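Local coordinates for dihydrodipicolinate synthase (Bacillus clausii KSM-K16, PDB 3E96), which probably catalyses the condensation of pyruvate with aspartate semialdehyde to 4-hydroxy-tetrahydrodipicolinate, at residues D131-E134 with P139-V142; L157-N162 with E185-A190; V166-A169 with R175-K178. All coordinates share one frame; numbering follows the deposited sequence.

Interaction 1: D131-E134 with P139-V142; sequences DIIE and PSLV
The side chain of Ile133 overlaps that of Ser140, laying its CG1 methylene 3.9 Å from Ser140 CB. This is a helix-on-strand contact of a beta-alpha-beta unit in a TIM barrel: helix 122-136 packs on the outside of the barrel, and strand 140-144 starts within a few residues of its end. Ile133 marks the closest approach of the two backbones, its CA standing 6.5 Å from that of Ser140. With CG1 anti to its own carbonyl carbon (chi1 -66°) and the chain extended beyond it (chi2 174°), the longer branch runs toward the strand, although the CB itself leaves the helix obliquely to it. CG1 meets the serine, while CD1 travels on toward Val142. The other branch, CG2, works to the side, against Asn162.

Ser140 points its CB at the helix, but its hydroxyl serves its own chain. OG lies beside the serine's backbone N (chi1 -52°), and from there it forms a hydrogen bond with Phe138 O in the turn leading into the strand. The polar atom is therefore satisfied locally; across this contact it meets only the carbon of Ile133, with CG1 3.9 Å from Ser140 OG.

Backbone bonds tie the strand to both neighbours, Ser140 to Asn162 and Val164 on one side, Leu141 to Val110 and Ile112 on the other. Val142 lies obliquely to the helix and also touches Leu163 and Val166 of the next strand, whereas Leu141 turns into the barrel, where it touches Val85. Val142 is also the residue before Tyr143, the predicted proton donor and acceptor. Its part in this buried contact is light: CG1 lies 4.3 Å from Ile133 CD1, methyl against methyl.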
ATOM      1  N   ASP B 131      16.538   7.957  -5.449  1.00 16.10           N
ATOM      2  CA  ASP B 131      16.170   9.370  -5.371  1.00 16.89           C
ATOM      3  C   ASP B 131      16.016   9.862  -3.938  1.00 16.97           C
ATOM      4  O   ASP B 131      16.474  10.953  -3.596  1.00 16.01           O
ATOM      5  CB  ASP B 131      14.868   9.638  -6.133  1.00 19.49           C
ATOM      6  CG  ASP B 131      15.031   9.518  -7.638  1.00 22.82           C
ATOM      7  OD1 ASP B 131      16.183   9.479  -8.119  1.00 23.11           O
ATOM      8  OD2 ASP B 131      13.997   9.476  -8.339  1.00 24.97           O
ATOM      9  N   ILE B 132      15.365   9.062  -3.103  1.00 15.45           N
ATOM     10  CA  ILE B 132      15.156   9.433  -1.709  1.00 15.97           C
ATOM     11  C   ILE B 132      16.463   9.462  -0.921  1.00 16.86           C
ATOM     12  O   ILE B 132      16.719  10.398  -0.161  1.00 17.32           O
ATOM     13  CB  ILE B 132      14.170   8.457  -1.030  1.00 15.77           C
ATOM     14  CG1 ILE B 132      12.788   8.601  -1.677  1.00 16.64           C
ATOM     15  CG2 ILE B 132      14.114   8.723   0.477  1.00 16.46           C
ATOM     16  CD1 ILE B 132      11.803   7.511  -1.292  1.00 14.81           C
ATOM     17  N   ILE B 133      17.289   8.438  -1.099  1.00 16.00           N
ATOM     18  CA  ILE B 133      18.562   8.371  -0.389  1.00 16.31           C
ATOM     19  C   ILE B 133      19.481   9.528  -0.784  1.00 17.79           C
ATOM     20  O   ILE B 133      20.089  10.166   0.075  1.00 18.16           O
ATOM     21  CB  ILE B 133      19.277   7.026  -0.663  1.00 16.02           C
ATOM     22  CG1 ILE B 133      18.451   5.881  -0.065  1.00 13.92           C
ATOM     23  CG2 ILE B 133      20.679   7.034  -0.057  1.00 17.24           C
ATOM     24  CD1 ILE B 133      18.987   4.508  -0.387  1.00 12.67           C
ATOM     25  N   GLU B 134      19.577   9.811  -2.079  1.00 18.25           N
ATOM     26  CA  GLU B 134      20.439  10.901  -2.525  1.00 20.05           C
ATOM     27  C   GLU B 134      19.944  12.261  -2.045  1.00 20.63           C
ATOM     28  O   GLU B 134      20.742  13.113  -1.654  1.00 20.52           O
ATOM     29  CB  GLU B 134      20.574  10.895  -4.053  1.00 19.60           C
ATOM     30  CG  GLU B 134      21.148   9.595  -4.602  1.00 22.35           C
ATOM     31  CD  GLU B 134      21.595   9.701  -6.050  1.00 25.11           C
ATOM     32  OE1 GLU B 134      20.871  10.312  -6.861  1.00 28.48           O
ATOM     33  OE2 GLU B 134      22.669   9.157  -6.384  1.00 24.90           O
ATOM     34  N   PRO B 139      21.884   8.528   6.665  1.00 18.02           N
ATOM     35  CA  PRO B 139      21.896   7.061   6.724  1.00 17.45           C
ATOM     36  C   PRO B 139      20.512   6.488   6.458  1.00 15.92           C
ATOM     37  O   PRO B 139      19.533   6.894   7.088  1.00 15.95           O
ATOM     38  CB  PRO B 139      22.398   6.780   8.134  1.00 18.30           C
ATOM     39  CG  PRO B 139      23.380   7.907   8.340  1.00 20.02           C
ATOM     40  CD  PRO B 139      22.586   9.099   7.831  1.00 19.07           C
ATOM     41  N   SER B 140      20.438   5.545   5.524  1.00 15.01           N
ATOM     42  CA  SER B 140      19.161   4.952   5.144  1.00 15.32           C
ATOM     43  C   SER B 140      19.180   3.436   5.037  1.00 14.80           C
ATOM     44  O   SER B 140      20.199   2.837   4.690  1.00 12.94           O
ATOM     45  CB  SER B 140      18.712   5.493   3.779  1.00 14.79           C
ATOM     46  OG  SER B 140      18.730   6.906   3.726  1.00 16.14           O
ATOM     47  N   LEU B 141      18.036   2.831   5.343  1.00 13.37           N
ATOM     48  CA  LEU B 141      17.851   1.393   5.201  1.00 13.11           C
ATOM     49  C   LEU B 141      16.655   1.275   4.270  1.00 14.16           C
ATOM     50  O   LEU B 141      15.849   2.204   4.172  1.00 14.55           O
ATOM     51  CB  LEU B 141      17.494   0.714   6.524  1.00 14.01           C
ATOM     52  CG  LEU B 141      18.551   0.597   7.617  1.00 15.39           C
ATOM     53  CD1 LEU B 141      18.679   1.918   8.357  1.00 17.38           C
ATOM     54  CD2 LEU B 141      18.144  -0.505   8.577  1.00 18.37           C
ATOM     55  N   VAL B 142      16.544   0.152   3.573  1.00 15.11           N
ATOM     56  CA  VAL B 142      15.404  -0.067   2.695  1.00 15.50           C
ATOM     57  C   VAL B 142      14.726  -1.371   3.104  1.00 15.80           C
ATOM     58  O   VAL B 142      15.399  -2.337   3.484  1.00 14.02           O
ATOM     59  CB  VAL B 142      15.820  -0.161   1.205  1.00 19.24           C
ATOM     60  CG1 VAL B 142      16.495   1.139   0.765  1.00 17.27           C
ATOM     61  CG2 VAL B 142      16.739  -1.342   0.996  1.00 19.59           C
TER

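Interaction 2: L157-N162 with E185-A190; sequences LAPLQN and EEHQIA
His187 lays its imidazole against the turn at Ala158 and Pro159, with Pro159 CA poised over one ring face. It is a CH-pi contact: CA lies 3.8 Å from the ring centroid, 23° off the normal and shifted toward the rim. CG of the histidine sits anti to its carbonyl carbon (chi1 -58°), which swings the ring out from the short 3-10 segment 185-187 onto the proline. Around the ring, NE2 meets Pro159 CG at 3.7 Å and CD2 meets Ala158 CB at 3.9 Å. With an alanine here the ring's cover over Pro159 would be gone, and a gap is likely to open between the turn and the 3-10 segment.

Ile189 has CG1 anti to its carbonyl carbon, and the bend at chi2 (-62°) brings CD1 to 4.1 Å from Ala158 O. A water sits between two carbonyls, 2.8 Å from Ala158 O and 2.6 Å from His187 O, in position to donate to each, though more acceptors surround it than it has protons. Residues 157-162 include a type I turn, closed by the bond from Leu160 N to Leu157 O.

The contact joins two loops that each lead from a helix into a barrel strand, 152-157 into 163-168 and 173-180 into 190-193. Leu157 and Leu160 reach back to helix 122-136, while Ile189 packs on Leu163 and Val166 of the strand between.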
ATOM      1  N   LEU B 157      21.847  -0.555  -5.750  1.00 16.93           N
ATOM      2  CA  LEU B 157      21.758   0.485  -4.728  1.00 16.89           C
ATOM      3  C   LEU B 157      22.927   0.430  -3.750  1.00 16.32           C
ATOM      4  O   LEU B 157      23.305   1.448  -3.172  1.00 17.07           O
ATOM      5  CB  LEU B 157      20.457   0.348  -3.931  1.00 15.71           C
ATOM      6  CG  LEU B 157      19.126   0.746  -4.565  1.00 17.47           C
ATOM      7  CD1 LEU B 157      17.982   0.332  -3.634  1.00 16.35           C
ATOM      8  CD2 LEU B 157      19.098   2.243  -4.803  1.00 17.00           C
ATOM      9  N   ALA B 158      23.496  -0.760  -3.580  1.00 15.89           N
ATOM     10  CA  ALA B 158      24.595  -0.977  -2.639  1.00 16.22           C
ATOM     11  C   ALA B 158      25.707   0.074  -2.611  1.00 16.44           C
ATOM     12  O   ALA B 158      26.154   0.465  -1.537  1.00 16.97           O
ATOM     13  CB  ALA B 158      25.202  -2.357  -2.864  1.00 16.49           C
ATOM     14  N   PRO B 159      26.165   0.542  -3.785  1.00 17.92           N
ATOM     15  CA  PRO B 159      27.235   1.547  -3.842  1.00 19.71           C
ATOM     16  C   PRO B 159      26.937   2.865  -3.130  1.00 20.16           C
ATOM     17  O   PRO B 159      27.854   3.585  -2.734  1.00 19.99           O
ATOM     18  CB  PRO B 159      27.444   1.744  -5.343  1.00 20.46           C
ATOM     19  CG  PRO B 159      27.081   0.413  -5.909  1.00 20.60           C
ATOM     20  CD  PRO B 159      25.829   0.071  -5.138  1.00 17.08           C
ATOM     21  N   LEU B 160      25.659   3.194  -2.977  1.00 19.42           N
ATOM     22  CA  LEU B 160      25.298   4.443  -2.312  1.00 19.86           C
ATOM     23  C   LEU B 160      25.913   4.518  -0.925  1.00 20.06           C
ATOM     24  O   LEU B 160      25.702   3.643  -0.086  1.00 18.89           O
ATOM     25  CB  LEU B 160      23.776   4.583  -2.219  1.00 17.43           C
ATOM     26  CG  LEU B 160      23.049   4.743  -3.555  1.00 18.43           C
ATOM     27  CD1 LEU B 160      21.538   4.692  -3.320  1.00 16.72           C
ATOM     28  CD2 LEU B 160      23.460   6.059  -4.222  1.00 18.04           C
ATOM     29  N   GLN B 161      26.684   5.575  -0.691  1.00 20.31           N
ATOM     30  CA  GLN B 161      27.341   5.772   0.593  1.00 21.88           C
ATOM     31  C   GLN B 161      26.382   5.756   1.777  1.00 21.16           C
ATOM     32  O   GLN B 161      26.708   5.229   2.840  1.00 21.50           O
ATOM     33  CB  GLN B 161      28.110   7.096   0.584  1.00 24.17           C
ATOM     34  CG  GLN B 161      29.437   7.009  -0.139  1.00 31.42           C
ATOM     35  CD  GLN B 161      30.439   6.146   0.605  1.00 32.70           C
ATOM     36  OE1 GLN B 161      31.430   5.692   0.034  1.00 36.73           O
ATOM     37  NE2 GLN B 161      30.189   5.925   1.893  1.00 34.74           N
ATOM     38  N   ASN B 162      25.198   6.329   1.598  1.00 19.66           N
ATOM     39  CA  ASN B 162      24.242   6.381   2.690  1.00 20.19           C
ATOM     40  C   ASN B 162      23.317   5.184   2.856  1.00 19.47           C
ATOM     41  O   ASN B 162      22.455   5.189   3.731  1.00 20.86           O
ATOM     42  CB  ASN B 162      23.440   7.678   2.606  1.00 20.96           C
ATOM     43  CG  ASN B 162      24.248   8.875   3.062  1.00 22.88           C
ATOM     44  OD1 ASN B 162      24.218   9.939   2.445  1.00 24.93           O
ATOM     45  ND2 ASN B 162      24.977   8.704   4.162  1.00 21.91           N
ATOM     46  N   GLU B 185      32.216  -6.548  -0.192  1.00 26.49           N
ATOM     47  CA  GLU B 185      32.352  -6.045   1.171  1.00 29.03           C
ATOM     48  C   GLU B 185      32.563  -4.539   1.134  1.00 28.31           C
ATOM     49  O   GLU B 185      32.273  -3.831   2.095  1.00 28.54           O
ATOM     50  CB  GLU B 185      33.542  -6.712   1.870  1.00 31.56           C
ATOM     51  CG  GLU B 185      33.435  -8.226   1.981  1.00 37.22           C
ATOM     52  CD  GLU B 185      32.191  -8.676   2.728  1.00 40.01           C
ATOM     53  OE1 GLU B 185      32.015  -8.270   3.898  1.00 42.08           O
ATOM     54  OE2 GLU B 185      31.389  -9.438   2.146  1.00 43.26           O
ATOM     55  N   GLU B 186      33.069  -4.064   0.004  1.00 29.43           N
ATOM     56  CA  GLU B 186      33.336  -2.650  -0.202  1.00 30.94           C
ATOM     57  C   GLU B 186      32.119  -1.755   0.060  1.00 32.12           C
ATOM     58  O   GLU B 186      32.267  -0.599   0.451  1.00 31.52           O
ATOM     59  CB  GLU B 186      33.829  -2.438  -1.633  1.00 31.52           C
ATOM     60  CG  GLU B 186      33.978  -0.993  -2.033  1.00 32.76           C
ATOM     61  CD  GLU B 186      34.364  -0.831  -3.487  1.00 31.88           C
ATOM     62  OE1 GLU B 186      34.532   0.324  -3.922  1.00 33.19           O
ATOM     63  OE2 GLU B 186      34.500  -1.854  -4.191  1.00 31.44           O
ATOM     64  N   HIS B 187      30.919  -2.283  -0.148  1.00 32.11           N
ATOM     65  CA  HIS B 187      29.726  -1.473   0.059  1.00 34.01           C
ATOM     66  C   HIS B 187      29.152  -1.505   1.473  1.00 34.10           C
ATOM     67  O   HIS B 187      28.255  -0.729   1.805  1.00 35.19           O
ATOM     68  CB  HIS B 187      28.673  -1.849  -0.980  1.00 34.78           C
ATOM     69  CG  HIS B 187      29.151  -1.671  -2.387  1.00 35.91           C
ATOM     70  ND1 HIS B 187      29.887  -0.575  -2.786  1.00 35.39           N
ATOM     71  CD2 HIS B 187      29.019  -2.454  -3.483  1.00 37.20           C
ATOM     72  CE1 HIS B 187      30.190  -0.692  -4.066  1.00 35.96           C
ATOM     73  NE2 HIS B 187      29.675  -1.824  -4.513  1.00 36.52           N
ATOM     74  N   GLN B 188      29.688  -2.392   2.303  1.00 33.76           N
ATOM     75  CA  GLN B 188      29.272  -2.514   3.697  1.00 32.89           C
ATOM     76  C   GLN B 188      27.776  -2.324   3.920  1.00 30.63           C
ATOM     77  O   GLN B 188      27.302  -1.207   4.128  1.00 32.66           O
ATOM     78  CB  GLN B 188      30.055  -1.508   4.544  1.00 35.00           C
ATOM     79  CG  GLN B 188      31.563  -1.658   4.403  1.00 38.21           C
ATOM     80  CD  GLN B 188      32.337  -0.561   5.105  1.00 40.48           C
ATOM     81  OE1 GLN B 188      32.255  -0.407   6.326  1.00 42.18           O
ATOM     82  NE2 GLN B 188      33.098   0.211   4.334  1.00 41.59           N
ATOM     83  N   ILE B 189      27.037  -3.425   3.885  1.00 26.67           N
ATOM     84  CA  ILE B 189      25.597  -3.375   4.090  1.00 22.54           C
ATOM     85  C   ILE B 189      25.216  -4.257   5.273  1.00 20.54           C
ATOM     86  O   ILE B 189      25.662  -5.400   5.372  1.00 17.35           O
ATOM     87  CB  ILE B 189      24.842  -3.889   2.839  1.00 25.69           C
ATOM     88  CG1 ILE B 189      25.172  -3.016   1.625  1.00 25.94           C
ATOM     89  CG2 ILE B 189      23.345  -3.917   3.105  1.00 24.92           C
ATOM     90  CD1 ILE B 189      24.750  -1.565   1.764  1.00 28.30           C
ATOM     91  N   ALA B 190      24.413  -3.725   6.186  1.00 16.86           N
ATOM     92  CA  ALA B 190      23.964  -4.522   7.314  1.00 15.03           C
ATOM     93  C   ALA B 190      22.798  -5.336   6.769  1.00 14.06           C
ATOM     94  O   ALA B 190      21.807  -4.768   6.317  1.00 13.73           O
ATOM     95  CB  ALA B 190      23.488  -3.621   8.447  1.00 15.52           C
TER
HETATM   96  O   HOH W   1      26.709   1.274   1.042  1.00 30.72           O

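Interaction 3: V166-A169 with R175-K178; sequences VKYA and RFAK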
ATOM      1  N   VAL B 166      19.846  -3.240   4.711  1.00 13.62           N
ATOM      2  CA  VAL B 166      18.687  -3.713   3.984  1.00 12.90           C
ATOM      3  C   VAL B 166      17.905  -4.670   4.868  1.00 13.57           C
ATOM      4  O   VAL B 166      18.465  -5.625   5.405  1.00 12.27           O
ATOM      5  CB  VAL B 166      19.094  -4.486   2.706  1.00 13.95           C
ATOM      6  CG1 VAL B 166      17.863  -5.127   2.069  1.00 13.07           C
ATOM      7  CG2 VAL B 166      19.781  -3.553   1.718  1.00 13.87           C
ATOM      8  N   LYS B 167      16.620  -4.393   5.046  1.00 12.83           N
ATOM      9  CA  LYS B 167      15.773  -5.289   5.810  1.00 14.42           C
ATOM     10  C   LYS B 167      15.154  -6.140   4.715  1.00 13.07           C
ATOM     11  O   LYS B 167      14.192  -5.732   4.066  1.00 13.86           O
ATOM     12  CB  LYS B 167      14.706  -4.510   6.584  1.00 16.17           C
ATOM     13  CG  LYS B 167      15.278  -3.792   7.800  1.00 21.73           C
ATOM     14  CD  LYS B 167      14.203  -3.103   8.624  1.00 25.25           C
ATOM     15  CE  LYS B 167      14.789  -2.550   9.921  1.00 27.26           C
ATOM     16  NZ  LYS B 167      13.745  -1.901  10.758  1.00 30.80           N
ATOM     17  N   TYR B 168      15.761  -7.299   4.475  1.00 13.69           N
ATOM     18  CA  TYR B 168      15.298  -8.213   3.434  1.00 12.33           C
ATOM     19  C   TYR B 168      14.076  -8.937   3.972  1.00 10.95           C
ATOM     20  O   TYR B 168      14.165  -9.648   4.974  1.00 11.74           O
ATOM     21  CB  TYR B 168      16.400  -9.210   3.090  1.00 11.16           C
ATOM     22  CG  TYR B 168      16.209  -9.843   1.738  1.00 11.22           C
ATOM     23  CD1 TYR B 168      16.569  -9.164   0.571  1.00 11.58           C
ATOM     24  CD2 TYR B 168      15.641 -11.109   1.618  1.00 10.73           C
ATOM     25  CE1 TYR B 168      16.365  -9.734  -0.686  1.00 11.78           C
ATOM     26  CE2 TYR B 168      15.430 -11.686   0.378  1.00 11.82           C
ATOM     27  CZ  TYR B 168      15.792 -11.000  -0.773  1.00 12.08           C
ATOM     28  OH  TYR B 168      15.573 -11.585  -2.004  1.00 11.97           O
ATOM     29  N   ALA B 169      12.941  -8.765   3.302  1.00 11.81           N
ATOM     30  CA  ALA B 169      11.697  -9.354   3.773  1.00 11.40           C
ATOM     31  C   ALA B 169      11.008 -10.313   2.813  1.00 12.14           C
ATOM     32  O   ALA B 169       9.784 -10.461   2.843  1.00 12.76           O
ATOM     33  CB  ALA B 169      10.738  -8.239   4.185  1.00 10.11           C
ATOM     34  N   ARG B 175      17.414 -16.938  -2.611  1.00 13.40           N
ATOM     35  CA  ARG B 175      17.537 -15.573  -3.120  1.00 12.54           C
ATOM     36  C   ARG B 175      18.342 -14.712  -2.160  1.00 12.87           C
ATOM     37  O   ARG B 175      19.247 -13.983  -2.570  1.00 12.41           O
ATOM     38  CB  ARG B 175      16.165 -14.920  -3.311  1.00 14.31           C
ATOM     39  CG  ARG B 175      15.491 -15.223  -4.628  1.00 14.39           C
ATOM     40  CD  ARG B 175      14.185 -14.439  -4.760  1.00 15.02           C
ATOM     41  NE  ARG B 175      14.387 -13.001  -4.961  1.00 14.00           N
ATOM     42  CZ  ARG B 175      13.425 -12.171  -5.362  1.00 12.74           C
ATOM     43  NH1 ARG B 175      12.204 -12.640  -5.594  1.00 12.14           N
ATOM     44  NH2 ARG B 175      13.682 -10.886  -5.567  1.00 13.63           N
ATOM     45  N   PHE B 176      18.001 -14.787  -0.877  1.00 10.97           N
ATOM     46  CA  PHE B 176      18.697 -13.998   0.128  1.00 12.08           C
ATOM     47  C   PHE B 176      20.182 -14.358   0.191  1.00 12.15           C
ATOM     48  O   PHE B 176      21.042 -13.477   0.173  1.00 12.63           O
ATOM     49  CB  PHE B 176      18.049 -14.191   1.508  1.00 11.37           C
ATOM     50  CG  PHE B 176      18.778 -13.486   2.619  1.00 12.60           C
ATOM     51  CD1 PHE B 176      18.869 -12.098   2.638  1.00 12.06           C
ATOM     52  CD2 PHE B 176      19.434 -14.214   3.604  1.00 13.24           C
ATOM     53  CE1 PHE B 176      19.611 -11.447   3.623  1.00 12.17           C
ATOM     54  CE2 PHE B 176      20.177 -13.576   4.591  1.00 12.51           C
ATOM     55  CZ  PHE B 176      20.268 -12.188   4.600  1.00 13.51           C
ATOM     56  N   ALA B 177      20.487 -15.652   0.246  1.00 12.38           N
ATOM     57  CA  ALA B 177      21.882 -16.083   0.316  1.00 13.18           C
ATOM     58  C   ALA B 177      22.695 -15.588  -0.879  1.00 14.04           C
ATOM     59  O   ALA B 177      23.868 -15.225  -0.736  1.00 14.21           O
ATOM     60  CB  ALA B 177      21.958 -17.605   0.404  1.00 13.26           C
ATOM     61  N   LYS B 178      22.074 -15.564  -2.054  1.00 13.23           N
ATOM     62  CA  LYS B 178      22.761 -15.120  -3.257  1.00 15.01           C
ATOM     63  C   LYS B 178      22.987 -13.607  -3.305  1.00 15.33           C
ATOM     64  O   LYS B 178      24.073 -13.154  -3.670  1.00 15.64           O
ATOM     65  CB  LYS B 178      21.992 -15.561  -4.507  1.00 16.65           C
ATOM     66  CG  LYS B 178      22.678 -15.202  -5.821  1.00 18.95           C
ATOM     67  CD  LYS B 178      24.077 -15.808  -5.921  1.00 21.30           C
ATOM     68  CE  LYS B 178      24.807 -15.321  -7.169  1.00 23.59           C
ATOM     69  NZ  LYS B 178      26.180 -15.901  -7.273  1.00 24.72           N
TER
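Tyr168 leaves strand 163-168 toward the helix and runs past Phe176 until its hydroxyl reaches Arg175. Its CB begins 3.8 Å from Phe176 CD1, and CG lies 3.6 Å from Phe176 CD1. With CG anti to the backbone N (chi1 -159°), the ring carries on outward: CD2 comes to 3.5 Å from the same Phe176 CD1, and CE2 passes Phe176 CB at 3.8 Å. The two rings slide by one another obliquely, with planes at 43° and centroids 5.3 Å apart. At the tip, OH lies 3.6 Å from Arg175 CB and 3.5 Å from Arg175 NE. Its hydrogen bond goes to Asp151 OD1, while OD2 of that carboxylate forms a salt bridge with Arg175 NE, so a single aspartate ties both side chains. The guanidinium, turned 75° from the tyrosine ring, is further fixed by NH1 to Pro147 O and NH2 to Ile149 O.

Lys167, the predicted Schiff-base lysine, precedes Tyr168 and points to the barrel interior, whereas the tyrosine fills the layer outside. There strand 163-168, hydrogen-bonded to strands 140-144 and 190-193, carries helix 173-180, and Phe203 of helix 200-206 borders both aromatic rings.

Overall arrangement
Interactions 1 and 3 are buried and alike in plan: each sets a helix on a barrel strand of its own beta-alpha-beta unit. Their strands, 140-144 and 163-168, are neighbours, joined by a probable hydrogen bond between Val142 O and Lys167 N. Interaction 2 lies nearer the surface, where two loops meet. Its chain span encloses interaction 3, and it reaches both others, Leu160 CD1 packing on Ile133 CD1 and Ile189 CG2 on Val166 CG2. The chemistry follows place: slight carbon contact of an isoleucine with a serine and a valine in interaction 1, aromatic rings beside a charged network in interaction 3, and an imidazole face against a proline, with a water between backbone carbonyls, in interaction 2.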